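Local coordinates for fructose 1-phosphate kinase (Staphylococcus aureus, PDB 2JG5), which probably phosphorylates fructose 1-phosphate to fructose 1,6-bisphosphate at the expense of ATP, as a member of the PfkB carbohydrate kinase family, at residues P106-L117 with P136-I147. Residues are numbered along the deposited sequence; the frame is centred on the assembly and turned at random.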
ATOM      1  N   PRO A 106       5.782  10.724   5.392  1.00 31.13           N
ATOM      2  CA  PRO A 106       4.727  11.560   5.963  1.00 30.83           C
ATOM      3  C   PRO A 106       5.286  12.956   6.287  1.00 30.70           C
ATOM      4  O   PRO A 106       6.511  13.123   6.381  1.00 29.99           O
ATOM      5  CB  PRO A 106       4.381  10.837   7.264  1.00 30.58           C
ATOM      6  CG  PRO A 106       5.613  10.026   7.593  1.00 31.45           C
ATOM      7  CD  PRO A 106       6.106   9.576   6.257  1.00 31.11           C
ATOM      8  N   HIS A 107       4.403  13.944   6.433  1.00 30.36           N
ATOM      9  CA  HIS A 107       4.805  15.212   7.013  1.00 30.24           C
ATOM     10  C   HIS A 107       5.054  15.010   8.490  1.00 30.09           C
ATOM     11  O   HIS A 107       4.209  14.473   9.217  1.00 29.81           O
ATOM     12  CB  HIS A 107       3.766  16.316   6.811  1.00 30.26           C
ATOM     13  CG  HIS A 107       4.146  17.611   7.460  1.00 30.51           C
ATOM     14  ND1 HIS A 107       5.097  18.459   6.931  1.00 30.79           N
ATOM     15  CD2 HIS A 107       3.723  18.191   8.610  1.00 30.29           C
ATOM     16  CE1 HIS A 107       5.236  19.510   7.721  1.00 30.15           C
ATOM     17  NE2 HIS A 107       4.416  19.370   8.749  1.00 30.55           N
ATOM     18  N   ILE A 108       6.232  15.445   8.917  1.00 30.06           N
ATOM     19  CA  ILE A 108       6.648  15.340  10.306  1.00 30.22           C
ATOM     20  C   ILE A 108       6.812  16.750  10.860  1.00 30.19           C
ATOM     21  O   ILE A 108       7.620  17.543  10.338  1.00 30.12           O
ATOM     22  CB  ILE A 108       7.971  14.523  10.439  1.00 30.18           C
ATOM     23  CG1 ILE A 108       7.789  13.125   9.833  1.00 30.48           C
ATOM     24  CG2 ILE A 108       8.409  14.426  11.908  1.00 29.89           C
ATOM     25  CD1 ILE A 108       9.030  12.536   9.222  1.00 30.72           C
ATOM     26  N   THR A 109       6.038  17.052  11.906  1.00 30.03           N
ATOM     27  CA  THR A 109       6.057  18.362  12.571  1.00 30.09           C
ATOM     28  C   THR A 109       7.345  18.541  13.375  1.00 30.19           C
ATOM     29  O   THR A 109       8.072  17.582  13.607  1.00 30.22           O
ATOM     30  CB  THR A 109       4.858  18.515  13.536  1.00 30.06           C
ATOM     31  OG1 THR A 109       4.980  17.558  14.596  1.00 29.81           O
ATOM     32  CG2 THR A 109       3.521  18.307  12.806  1.00 30.20           C
ATOM     33  N   SER A 110       7.610  19.765  13.819  1.00 30.48           N
ATOM     34  CA  SER A 110       8.807  20.065  14.608  1.00 30.74           C
ATOM     35  C   SER A 110       8.687  19.482  16.004  1.00 30.79           C
ATOM     36  O   SER A 110       9.666  19.004  16.571  1.00 30.52           O
ATOM     37  CB  SER A 110       9.021  21.570  14.692  1.00 30.74           C
ATOM     38  OG  SER A 110       9.264  22.101  13.409  1.00 31.40           O
ATOM     39  N   THR A 111       7.465  19.515  16.527  1.00 30.93           N
ATOM     40  CA  THR A 111       7.103  18.941  17.816  1.00 31.09           C
ATOM     41  C   THR A 111       7.381  17.434  17.885  1.00 31.10           C
ATOM     42  O   THR A 111       7.873  16.917  18.908  1.00 31.35           O
ATOM     43  CB  THR A 111       5.617  19.261  18.107  1.00 31.29           C
ATOM     44  OG1 THR A 111       5.518  20.602  18.599  1.00 31.50           O
ATOM     45  CG2 THR A 111       5.004  18.304  19.115  1.00 32.09           C
ATOM     46  N   GLN A 112       7.055  16.735  16.797  1.00 30.67           N
ATOM     47  CA  GLN A 112       7.321  15.312  16.681  1.00 29.92           C
ATOM     48  C   GLN A 112       8.812  15.007  16.604  1.00 29.89           C
ATOM     49  O   GLN A 112       9.290  14.087  17.265  1.00 29.79           O
ATOM     50  CB  GLN A 112       6.573  14.736  15.486  1.00 29.96           C
ATOM     51  CG  GLN A 112       5.128  14.417  15.826  1.00 29.38           C
ATOM     52  CD  GLN A 112       4.176  14.576  14.663  1.00 29.08           C
ATOM     53  OE1 GLN A 112       4.585  14.759  13.511  1.00 28.67           O
ATOM     54  NE2 GLN A 112       2.879  14.510  14.962  1.00 29.51           N
ATOM     55  N   PHE A 113       9.547  15.780  15.807  1.00 29.70           N
ATOM     56  CA  PHE A 113      10.997  15.647  15.779  1.00 30.00           C
ATOM     57  C   PHE A 113      11.610  15.914  17.162  1.00 29.98           C
ATOM     58  O   PHE A 113      12.555  15.231  17.571  1.00 29.65           O
ATOM     59  CB  PHE A 113      11.645  16.558  14.719  1.00 29.98           C
ATOM     60  CG  PHE A 113      13.137  16.393  14.643  1.00 30.27           C
ATOM     61  CD1 PHE A 113      13.694  15.293  13.989  1.00 29.29           C
ATOM     62  CD2 PHE A 113      13.987  17.304  15.272  1.00 29.92           C
ATOM     63  CE1 PHE A 113      15.064  15.113  13.951  1.00 28.94           C
ATOM     64  CE2 PHE A 113      15.363  17.131  15.228  1.00 28.96           C
ATOM     65  CZ  PHE A 113      15.900  16.037  14.572  1.00 29.45           C
ATOM     66  N   GLU A 114      11.060  16.908  17.865  1.00 30.16           N
ATOM     67  CA  GLU A 114      11.449  17.228  19.246  1.00 30.52           C
ATOM     68  C   GLU A 114      11.257  16.037  20.189  1.00 30.23           C
ATOM     69  O   GLU A 114      12.125  15.766  21.024  1.00 30.61           O
ATOM     70  CB  GLU A 114      10.679  18.453  19.752  1.00 30.94           C
ATOM     71  CG  GLU A 114      11.203  19.762  19.199  1.00 32.14           C
ATOM     72  CD  GLU A 114      10.168  20.887  19.141  1.00 35.11           C
ATOM     73  OE1 GLU A 114       9.190  20.874  19.934  1.00 35.33           O
ATOM     74  OE2 GLU A 114      10.354  21.810  18.300  1.00 35.95           O
ATOM     75  N   GLN A 115      10.138  15.326  20.034  1.00 29.60           N
ATOM     76  CA  GLN A 115       9.893  14.063  20.742  1.00 29.60           C
ATOM     77  C   GLN A 115      11.001  13.018  20.529  1.00 29.27           C
ATOM     78  O   GLN A 115      11.371  12.310  21.465  1.00 28.84           O
ATOM     79  CB  GLN A 115       8.565  13.444  20.305  1.00 29.71           C
ATOM     80  CG  GLN A 115       7.318  14.119  20.814  1.00 29.99           C
ATOM     81  CD  GLN A 115       6.052  13.432  20.328  1.00 30.31           C
ATOM     82  OE1 GLN A 115       5.889  12.215  20.486  1.00 33.29           O
ATOM     83  NE2 GLN A 115       5.149  14.204  19.738  1.00 30.55           N
ATOM     84  N   LEU A 116      11.505  12.917  19.296  1.00 28.82           N
ATOM     85  CA  LEU A 116      12.599  12.001  18.975  1.00 28.81           C
ATOM     86  C   LEU A 116      13.872  12.375  19.715  1.00 28.80           C
ATOM     87  O   LEU A 116      14.516  11.513  20.309  1.00 29.30           O
ATOM     88  CB  LEU A 116      12.874  11.959  17.463  1.00 28.88           C
ATOM     89  CG  LEU A 116      14.149  11.233  17.020  1.00 28.73           C
ATOM     90  CD1 LEU A 116      14.119   9.777  17.500  1.00 29.42           C
ATOM     91  CD2 LEU A 116      14.342  11.296  15.503  1.00 28.65           C
ATOM     92  N   LEU A 117      14.230  13.655  19.659  1.00 28.50           N
ATOM     93  CA  LEU A 117      15.366  14.193  20.402  1.00 28.49           C
ATOM     94  C   LEU A 117      15.251  13.965  21.909  1.00 28.53           C
ATOM     95  O   LEU A 117      16.266  13.757  22.584  1.00 28.63           O
ATOM     96  CB  LEU A 117      15.510  15.693  20.145  1.00 28.06           C
ATOM     97  CG  LEU A 117      15.780  16.204  18.734  1.00 28.62           C
ATOM     98  CD1 LEU A 117      15.978  17.722  18.777  1.00 27.26           C
ATOM     99  CD2 LEU A 117      16.988  15.488  18.095  1.00 28.30           C
ATOM    100  N   PRO A 136      14.127  13.210   5.586  1.00 31.48           N
ATOM    101  CA  PRO A 136      12.881  13.721   5.006  1.00 31.30           C
ATOM    102  C   PRO A 136      12.802  15.245   5.061  1.00 31.16           C
ATOM    103  O   PRO A 136      13.319  15.873   5.998  1.00 31.17           O
ATOM    104  CB  PRO A 136      11.785  13.096   5.883  1.00 31.14           C
ATOM    105  CG  PRO A 136      12.475  12.621   7.104  1.00 31.12           C
ATOM    106  CD  PRO A 136      13.870  12.306   6.721  1.00 31.32           C
ATOM    107  N   SER A 137      12.164  15.823   4.048  1.00 30.95           N
ATOM    108  CA  SER A 137      12.130  17.272   3.846  1.00 30.42           C
ATOM    109  C   SER A 137      11.493  18.033   5.002  1.00 30.04           C
ATOM    110  O   SER A 137      11.833  19.189   5.231  1.00 29.98           O
ATOM    111  CB  SER A 137      11.365  17.593   2.567  1.00 30.44           C
ATOM    112  OG  SER A 137      10.107  16.945   2.560  1.00 30.07           O
ATOM    113  N   SER A 138      10.573  17.379   5.714  1.00 29.49           N
ATOM    114  CA  SER A 138       9.813  18.013   6.792  1.00 29.16           C
ATOM    115  C   SER A 138      10.543  18.079   8.144  1.00 29.33           C
ATOM    116  O   SER A 138      10.091  18.779   9.054  1.00 29.79           O
ATOM    117  CB  SER A 138       8.436  17.349   6.955  1.00 29.11           C
ATOM    118  OG  SER A 138       8.565  15.976   7.260  1.00 27.24           O
ATOM    119  N   ILE A 139      11.667  17.371   8.278  1.00 28.66           N
ATOM    120  CA  ILE A 139      12.488  17.489   9.488  1.00 28.33           C
ATOM    121  C   ILE A 139      13.740  18.360   9.258  1.00 28.29           C
ATOM    122  O   ILE A 139      14.092  18.635   8.114  1.00 28.21           O
ATOM    123  CB  ILE A 139      12.817  16.097  10.138  1.00 28.46           C
ATOM    124  CG1 ILE A 139      13.857  15.315   9.327  1.00 27.75           C
ATOM    125  CG2 ILE A 139      11.533  15.301  10.370  1.00 27.74           C
ATOM    126  CD1 ILE A 139      14.538  14.210  10.122  1.00 27.91           C
ATOM    127  N   PRO A 140      14.402  18.814  10.343  1.00 28.33           N
ATOM    128  CA  PRO A 140      15.528  19.735  10.196  1.00 28.39           C
ATOM    129  C   PRO A 140      16.609  19.139   9.319  1.00 28.62           C
ATOM    130  O   PRO A 140      16.998  17.990   9.522  1.00 29.20           O
ATOM    131  CB  PRO A 140      16.054  19.877  11.623  1.00 28.05           C
ATOM    132  CG  PRO A 140      14.911  19.574  12.477  1.00 28.87           C
ATOM    133  CD  PRO A 140      14.154  18.494  11.760  1.00 28.60           C
ATOM    134  N   SER A 141      17.093  19.886   8.336  1.00 28.65           N
ATOM    135  CA  SER A 141      18.088  19.300   7.437  1.00 29.03           C
ATOM    136  C   SER A 141      19.382  18.967   8.190  1.00 28.97           C
ATOM    137  O   SER A 141      20.165  18.126   7.738  1.00 29.06           O
ATOM    138  CB  SER A 141      18.321  20.155   6.183  1.00 29.11           C
ATOM    139  OG  SER A 141      18.653  21.498   6.496  1.00 30.41           O
ATOM    140  N   ASP A 142      19.574  19.604   9.350  1.00 28.67           N
ATOM    141  CA  ASP A 142      20.699  19.299  10.236  1.00 28.27           C
ATOM    142  C   ASP A 142      20.308  18.298  11.331  1.00 28.17           C
ATOM    143  O   ASP A 142      20.905  18.296  12.407  1.00 28.30           O
ATOM    144  CB  ASP A 142      21.287  20.576  10.842  1.00 28.29           C
ATOM    145  CG  ASP A 142      20.412  21.181  11.965  1.00 29.56           C
ATOM    146  OD1 ASP A 142      20.967  21.985  12.753  1.00 29.75           O
ATOM    147  OD2 ASP A 142      19.195  20.874  12.064  1.00 28.61           O
ATOM    148  N   ALA A 143      19.319  17.448  11.039  1.00 27.87           N
ATOM    149  CA  ALA A 143      18.801  16.457  11.985  1.00 27.85           C
ATOM    150  C   ALA A 143      19.869  15.507  12.535  1.00 28.10           C
ATOM    151  O   ALA A 143      19.819  15.139  13.708  1.00 28.36           O
ATOM    152  CB  ALA A 143      17.682  15.673  11.359  1.00 27.99           C
ATOM    153  N   TYR A 144      20.829  15.118  11.696  1.00 28.08           N
ATOM    154  CA  TYR A 144      21.939  14.266  12.144  1.00 27.99           C
ATOM    155  C   TYR A 144      22.730  14.946  13.254  1.00 27.69           C
ATOM    156  O   TYR A 144      23.015  14.331  14.291  1.00 28.11           O
ATOM    157  CB  TYR A 144      22.855  13.862  10.974  1.00 27.81           C
ATOM    158  CG  TYR A 144      22.415  12.581  10.307  1.00 28.28           C
ATOM    159  CD1 TYR A 144      22.948  11.352  10.702  1.00 29.32           C
ATOM    160  CD2 TYR A 144      21.448  12.585   9.295  1.00 28.13           C
ATOM    161  CE1 TYR A 144      22.539  10.161  10.107  1.00 27.81           C
ATOM    162  CE2 TYR A 144      21.031  11.402   8.699  1.00 27.74           C
ATOM    163  CZ  TYR A 144      21.580  10.194   9.123  1.00 28.10           C
ATOM    164  OH  TYR A 144      21.184   9.012   8.548  1.00 29.81           O
ATOM    165  N   ALA A 145      23.050  16.219  13.039  1.00 26.99           N
ATOM    166  CA  ALA A 145      23.827  17.004  13.980  1.00 26.67           C
ATOM    167  C   ALA A 145      23.084  17.240  15.288  1.00 26.47           C
ATOM    168  O   ALA A 145      23.700  17.283  16.348  1.00 26.71           O
ATOM    169  CB  ALA A 145      24.211  18.348  13.354  1.00 26.64           C
ATOM    170  N   GLN A 146      21.774  17.425  15.197  1.00 26.28           N
ATOM    171  CA  GLN A 146      20.926  17.672  16.363  1.00 26.44           C
ATOM    172  C   GLN A 146      20.864  16.437  17.263  1.00 26.85           C
ATOM    173  O   GLN A 146      20.781  16.545  18.488  1.00 26.80           O
ATOM    174  CB  GLN A 146      19.516  18.096  15.936  1.00 26.07           C
ATOM    175  CG  GLN A 146      19.435  19.449  15.198  1.00 25.96           C
ATOM    176  CD  GLN A 146      18.023  20.046  15.228  1.00 25.79           C
ATOM    177  OE1 GLN A 146      17.212  19.702  16.091  1.00 23.87           O
ATOM    178  NE2 GLN A 146      17.729  20.936  14.284  1.00 23.94           N
ATOM    179  N   ILE A 147      20.925  15.263  16.642  1.00 27.44           N
ATOM    180  CA  ILE A 147      21.024  14.015  17.377  1.00 27.91           C
ATOM    181  C   ILE A 147      22.451  13.896  17.931  1.00 28.59           C
ATOM    182  O   ILE A 147      22.644  13.722  19.145  1.00 28.63           O
ATOM    183  CB  ILE A 147      20.594  12.810  16.485  1.00 28.13           C
ATOM    184  CG1 ILE A 147      19.064  12.753  16.394  1.00 27.61           C
ATOM    185  CG2 ILE A 147      21.162  11.485  17.014  1.00 27.60           C
ATOM    186  CD1 ILE A 147      18.531  12.099  15.122  1.00 29.42           C
TER
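Phe113, Ile139 and Pro140 meet where helices 110-120 and 143-154 pack side by side on the parallel sheet of the ribokinase-like PfkB fold; the axes of the short helical segments 110-117 and 143-147 approach to 11.1 Å and cross at -38°. Apolar contacts dominate. With CG anti to the backbone N (chi1 -178°), the Phe113 ring reaches out to the loop leading into helix 143-154. Pro140 covers one ring face in a CH-pi contact, its CD 3.7 Å from the ring centroid and almost on the normal, while Ala143 CB packs 3.7 Å from Phe113 CZ. Ile108 and Ile139 run alongside each other, CG2 to CG2 at 3.6 Å, and Leu117 CD2 rests on Ile147 CG1. Phe58 of strand 58-59 also touches Ile108, Phe113 and Leu116, and Ile147 reaches Val131 of strand 128-132, tying the layer to the sheet.

The one hydrogen bond across the contact joins the loops ahead of the helices: Ile108 N donates to Ser138 OG at 2.9 Å. Within the segments, Thr109 and Gln112 form a capping box, and Gln146 NE2 donates to Asp142 OD2 on its syn side. The Gln146 amide plane stands nearly perpendicular (84°) to the Phe113 ring, with Gln146 OE1 3.3 Å from Phe113 CE2 at the ring edge.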